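Local structure of Non-reducing end beta-L-arabinofuranosidase (Bacteroides thetaiotaomicron, 5MQO) at residues A[621-633]-A[643-655]. The protein probably hydrolyses glycosidic bonds in complex plant pectin, as a GH127 glycoside hydrolase with probable aceric acidase activity. Sequence-based numbering, arbitrary orientation.
Sequences NILIPADIKLIPK and VALEGKARLASSE
Ile-622 packs over Ala-649 and Leu-651 on the buried face of an antiparallel pairing, its CG2 3.7 Å from Ala-649 CB. Its first torsion (chi1 -59°) sets CG2 anti to the backbone N and turns it to the alanine, while CD1, placed by chi2 as well, comes only within 4.2 Å of Leu-651 CD1. Leu-623 and Arg-650 form a hydrogen-bonded pair, with Leu-623 N to Arg-650 O at 2.8 Å and nearly straight (174°); Ala-652 N continues the pairing by binding Asn-621 O. The arginine's CG and CD then run obliquely across the ring of Pro-625. There 621-633 leaves the strand in a type I turn, closed by Ile-628 N to Pro-625 O, and Ile-628 spans the break by laying CG1 3.6 Å from Lys-648 O. Pairing resumes at Ile-631 with Glu-646 and at Lys-633 with Ala-644, while Pro-632 CB meets Val-643 CG1 at 3.5 Å on the face shared by Pro-632 and Leu-645.

In contrast to the buried Ile-622, Ala-649 and Leu-651 cluster, the end from Ile-631 to Lys-633 faces solvent. On its open side the extended Glu-646 side chain meets Lys-633 at about a right angle, with OE1 3.4 Å from the lysine CD, yet NZ stays 4.4 Å from OE1, beyond a salt bridge. An alanine in place of Glu-646 would probably leave the methylenes of Lys-633 uncovered and its ammonium without this nearby negative charge.

Within the C-terminal domain of the GH127 family, 643-651 thus pairs with two successive short strands, the second being its hairpin partner. Leu-645 and Gly-647 make backbone hydrogen bonds to strand 670-678, where Asp-673 also takes the Lys-648 ammonium in a salt bridge. Strand 622-625 runs parallel to 690-697, and Ile-624 and Leu-645 pack onto Val-597 and Val-599 of strand 596-601.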
loop_
_atom_site.group_PDB
_atom_site.type_symbol
_atom_site.label_atom_id
_atom_site.label_comp_id
_atom_site.label_asym_id
_atom_site.label_seq_id
_atom_site.Cartn_x
_atom_site.Cartn_y
_atom_site.Cartn_z
ATOM N N ASN A 621 28.548 -3.468 -13.923
ATOM C CA ASN A 621 29.228 -2.605 -14.894
ATOM C C ASN A 621 28.335 -1.658 -15.725
ATOM O O ASN A 621 28.863 -0.894 -16.557
ATOM C CB ASN A 621 30.013 -3.482 -15.883
ATOM C CG ASN A 621 31.051 -4.354 -15.208
ATOM O OD1 ASN A 621 31.286 -5.477 -15.623
ATOM N ND2 ASN A 621 31.655 -3.850 -14.154
ATOM N N ILE A 622 27.019 -1.692 -15.532
ATOM C CA ILE A 622 26.108 -0.855 -16.311
ATOM C C ILE A 622 26.046 0.567 -15.743
ATOM O O ILE A 622 25.712 0.724 -14.578
ATOM C CB ILE A 622 24.690 -1.444 -16.300
ATOM C CG1 ILE A 622 24.667 -2.877 -16.870
ATOM C CG2 ILE A 622 23.728 -0.547 -17.057
ATOM C CD1 ILE A 622 25.169 -2.999 -18.297
ATOM N N LEU A 623 26.370 1.588 -16.556
ATOM C CA LEU A 623 26.191 3.004 -16.174
ATOM C C LEU A 623 25.139 3.680 -17.012
ATOM O O LEU A 623 25.112 3.529 -18.233
ATOM C CB LEU A 623 27.436 3.835 -16.397
ATOM C CG LEU A 623 28.797 3.203 -16.252
ATOM C CD1 LEU A 623 29.835 4.249 -16.683
ATOM C CD2 LEU A 623 28.990 2.710 -14.821
ATOM N N ILE A 624 24.330 4.492 -16.366
ATOM C CA ILE A 624 23.293 5.225 -17.050
ATOM C C ILE A 624 23.804 6.656 -17.290
ATOM O O ILE A 624 23.954 7.406 -16.332
ATOM C CB ILE A 624 22.024 5.245 -16.193
ATOM C CG1 ILE A 624 21.524 3.820 -15.929
ATOM C CG2 ILE A 624 20.951 6.094 -16.841
ATOM C CD1 ILE A 624 21.304 2.971 -17.180
ATOM N N PRO A 625 24.074 7.049 -18.554
ATOM C CA PRO A 625 24.374 8.457 -18.759
ATOM C C PRO A 625 23.141 9.292 -18.496
ATOM O O PRO A 625 22.028 8.829 -18.774
ATOM C CB PRO A 625 24.775 8.535 -20.234
ATOM C CG PRO A 625 24.205 7.347 -20.856
ATOM C CD PRO A 625 24.103 6.293 -19.818
ATOM N N ALA A 626 23.337 10.505 -17.970
ATOM C CA ALA A 626 22.204 11.392 -17.544
ATOM C C ALA A 626 21.231 11.790 -18.649
ATOM O O ALA A 626 20.053 11.974 -18.388
ATOM C CB ALA A 626 22.732 12.641 -16.865
ATOM N N ASP A 627 21.759 11.915 -19.865
ATOM C CA ASP A 627 21.010 12.206 -21.083
ATOM C C ASP A 627 20.723 10.960 -21.913
ATOM O O ASP A 627 20.540 11.062 -23.124
ATOM C CB ASP A 627 21.794 13.227 -21.949
ATOM C CG ASP A 627 23.037 12.620 -22.665
ATOM O OD1 ASP A 627 23.456 11.452 -22.412
ATOM O OD2 ASP A 627 23.611 13.345 -23.503
ATOM N N ILE A 628 20.711 9.780 -21.295
ATOM C CA ILE A 628 20.315 8.561 -22.007
ATOM C C ILE A 628 18.922 8.762 -22.597
ATOM O O ILE A 628 18.098 9.479 -22.020
ATOM C CB ILE A 628 20.345 7.309 -21.090
ATOM C CG1 ILE A 628 20.218 6.027 -21.933
ATOM C CG2 ILE A 628 19.272 7.389 -19.997
ATOM C CD1 ILE A 628 20.061 4.757 -21.132
ATOM N N LYS A 629 18.680 8.171 -23.761
ATOM C CA LYS A 629 17.340 8.149 -24.347
ATOM C C LYS A 629 16.768 6.745 -24.223
ATOM O O LYS A 629 17.259 5.805 -24.846
ATOM C CB LYS A 629 17.326 8.700 -25.787
ATOM C CG LYS A 629 17.025 10.209 -25.794
ATOM C CD LYS A 629 17.548 10.938 -27.034
ATOM C CE LYS A 629 18.134 12.319 -26.708
ATOM N NZ LYS A 629 18.512 13.054 -27.957
ATOM N N LEU A 630 15.743 6.642 -23.367
ATOM C CA LEU A 630 15.056 5.396 -23.041
ATOM C C LEU A 630 13.711 5.366 -23.723
ATOM O O LEU A 630 12.914 6.322 -23.590
ATOM C CB LEU A 630 14.857 5.270 -21.521
ATOM C CG LEU A 630 16.127 4.884 -20.749
ATOM C CD1 LEU A 630 15.970 5.146 -19.254
ATOM C CD2 LEU A 630 16.522 3.429 -21.007
ATOM N N ILE A 631 13.444 4.254 -24.416
ATOM C CA ILE A 631 12.303 4.154 -25.336
ATOM C C ILE A 631 11.318 3.100 -24.851
ATOM O O ILE A 631 11.702 1.945 -24.699
ATOM C CB ILE A 631 12.824 3.850 -26.765
ATOM C CG1 ILE A 631 13.317 5.147 -27.421
ATOM C CG2 ILE A 631 11.772 3.216 -27.650
ATOM C CD1 ILE A 631 14.458 4.929 -28.390
ATOM N N PRO A 632 10.051 3.484 -24.629
ATOM C CA PRO A 632 9.028 2.487 -24.230
ATOM C C PRO A 632 8.673 1.490 -25.335
ATOM O O PRO A 632 8.615 1.863 -26.492
ATOM C CB PRO A 632 7.799 3.337 -23.881
ATOM C CG PRO A 632 8.011 4.630 -24.595
ATOM C CD PRO A 632 9.496 4.843 -24.720
ATOM N N LYS A 633 8.443 0.242 -24.957
ATOM C CA LYS A 633 8.123 -0.856 -25.872
ATOM C C LYS A 633 7.299 -1.848 -25.100
ATOM O O LYS A 633 7.774 -2.353 -24.094
ATOM C CB LYS A 633 9.382 -1.588 -26.332
ATOM C CG LYS A 633 10.186 -0.841 -27.369
ATOM C CD LYS A 633 10.405 -1.720 -28.584
ATOM C CE LYS A 633 11.128 -0.984 -29.704
ATOM N NZ LYS A 633 10.837 -1.630 -31.023
ATOM N N VAL A 643 5.147 -2.195 -20.184
ATOM C CA VAL A 643 6.033 -1.307 -20.879
ATOM C C VAL A 643 7.442 -1.481 -20.324
ATOM O O VAL A 643 7.711 -1.118 -19.188
ATOM C CB VAL A 643 5.585 0.152 -20.767
ATOM C CG1 VAL A 643 6.600 1.066 -21.470
ATOM C CG2 VAL A 643 4.199 0.317 -21.377
ATOM N N ALA A 644 8.328 -2.056 -21.127
ATOM C CA ALA A 644 9.768 -1.990 -20.851
ATOM C C ALA A 644 10.352 -0.695 -21.445
ATOM O O ALA A 644 9.690 -0.003 -22.195
ATOM C CB ALA A 644 10.496 -3.227 -21.384
ATOM N N LEU A 645 11.570 -0.352 -21.056
ATOM C CA LEU A 645 12.239 0.826 -21.579
ATOM C C LEU A 645 13.559 0.318 -22.131
ATOM O O LEU A 645 14.276 -0.401 -21.439
ATOM C CB LEU A 645 12.442 1.880 -20.478
ATOM C CG LEU A 645 11.176 2.336 -19.716
ATOM C CD1 LEU A 645 11.503 2.984 -18.358
ATOM C CD2 LEU A 645 10.332 3.256 -20.580
ATOM N N GLU A 646 13.837 0.622 -23.398
ATOM C CA GLU A 646 15.021 0.117 -24.093
ATOM C C GLU A 646 15.929 1.278 -24.404
ATOM O O GLU A 646 15.454 2.365 -24.775
ATOM C CB GLU A 646 14.634 -0.565 -25.391
ATOM C CG GLU A 646 13.959 -1.917 -25.210
ATOM C CD GLU A 646 13.451 -2.534 -26.508
ATOM O OE1 GLU A 646 13.682 -1.972 -27.623
ATOM O OE2 GLU A 646 12.810 -3.601 -26.386
ATOM N N GLY A 647 17.230 1.049 -24.249
ATOM C CA GLY A 647 18.220 2.076 -24.517
ATOM C C GLY A 647 19.646 1.573 -24.429
ATOM O O GLY A 647 19.899 0.374 -24.159
ATOM N N LYS A 648 20.570 2.508 -24.651
ATOM C CA LYS A 648 21.988 2.214 -24.712
ATOM C C LYS A 648 22.679 2.804 -23.487
ATOM O O LYS A 648 22.842 4.042 -23.353
ATOM C CB LYS A 648 22.587 2.767 -26.001
ATOM C CG LYS A 648 24.054 2.375 -26.199
ATOM C CD LYS A 648 24.386 2.062 -27.664
ATOM C CE LYS A 648 23.875 0.671 -28.022
ATOM N NZ LYS A 648 23.693 0.426 -29.465
ATOM N N ALA A 649 23.057 1.897 -22.585
ATOM C CA ALA A 649 23.757 2.230 -21.350
ATOM C C ALA A 649 25.252 2.278 -21.635
ATOM O O ALA A 649 25.686 1.786 -22.659
ATOM C CB ALA A 649 23.455 1.169 -20.313
ATOM N N ARG A 650 26.041 2.865 -20.755
ATOM C CA ARG A 650 27.498 2.771 -20.912
ATOM C C ARG A 650 28.013 1.568 -20.129
ATOM O O ARG A 650 27.445 1.187 -19.113
ATOM C CB ARG A 650 28.173 4.071 -20.500
ATOM C CG ARG A 650 27.720 5.243 -21.377
ATOM C CD ARG A 650 28.307 6.591 -20.994
ATOM N NE ARG A 650 29.748 6.456 -20.779
ATOM C CZ ARG A 650 30.492 7.314 -20.089
ATOM N NH1 ARG A 650 29.954 8.416 -19.556
ATOM N NH2 ARG A 650 31.789 7.064 -19.931
ATOM N N LEU A 651 29.059 0.934 -20.618
ATOM C CA LEU A 651 29.540 -0.290 -19.998
ATOM C C LEU A 651 30.918 -0.055 -19.427
ATOM O O LEU A 651 31.813 0.445 -20.135
ATOM C CB LEU A 651 29.597 -1.423 -21.016
ATOM C CG LEU A 651 30.141 -2.760 -20.507
ATOM C CD1 LEU A 651 29.144 -3.384 -19.559
ATOM C CD2 LEU A 651 30.461 -3.711 -21.650
ATOM N N ALA A 652 31.101 -0.446 -18.164
ATOM C CA ALA A 652 32.420 -0.379 -17.541
ATOM C C ALA A 652 33.293 -1.551 -17.986
ATOM O O ALA A 652 32.787 -2.652 -18.147
ATOM C CB ALA A 652 32.275 -0.374 -16.036
ATOM N N SER A 653 34.588 -1.328 -18.189
ATOM C CA SER A 653 35.514 -2.449 -18.429
ATOM C C SER A 653 35.450 -3.362 -17.215
ATOM O O SER A 653 35.255 -2.860 -16.116
ATOM C CB SER A 653 36.947 -1.951 -18.608
ATOM O OG SER A 653 37.046 -1.048 -19.707
ATOM N N SER A 654 35.586 -4.679 -17.392
ATOM C CA SER A 654 35.419 -5.614 -16.259
ATOM C C SER A 654 36.695 -6.348 -15.831
ATOM O O SER A 654 37.015 -7.400 -16.372
ATOM C CB SER A 654 34.274 -6.618 -16.523
ATOM O OG SER A 654 34.638 -7.664 -17.398
ATOM N N GLU A 655 37.408 -5.772 -14.860
ATOM C CA GLU A 655 38.463 -6.472 -14.104
ATOM C C GLU A 655 37.798 -7.291 -13.001
ATOM O O GLU A 655 36.773 -6.871 -12.470
ATOM C CB GLU A 655 39.439 -5.473 -13.464
ATOM C CG GLU A 655 40.120 -4.489 -14.430
ATOM C CD GLU A 655 41.374 -3.828 -13.835
ATOM O OE1 GLU A 655 41.308 -3.227 -12.724
ATOM O OE2 GLU A 655 42.437 -3.915 -14.496
#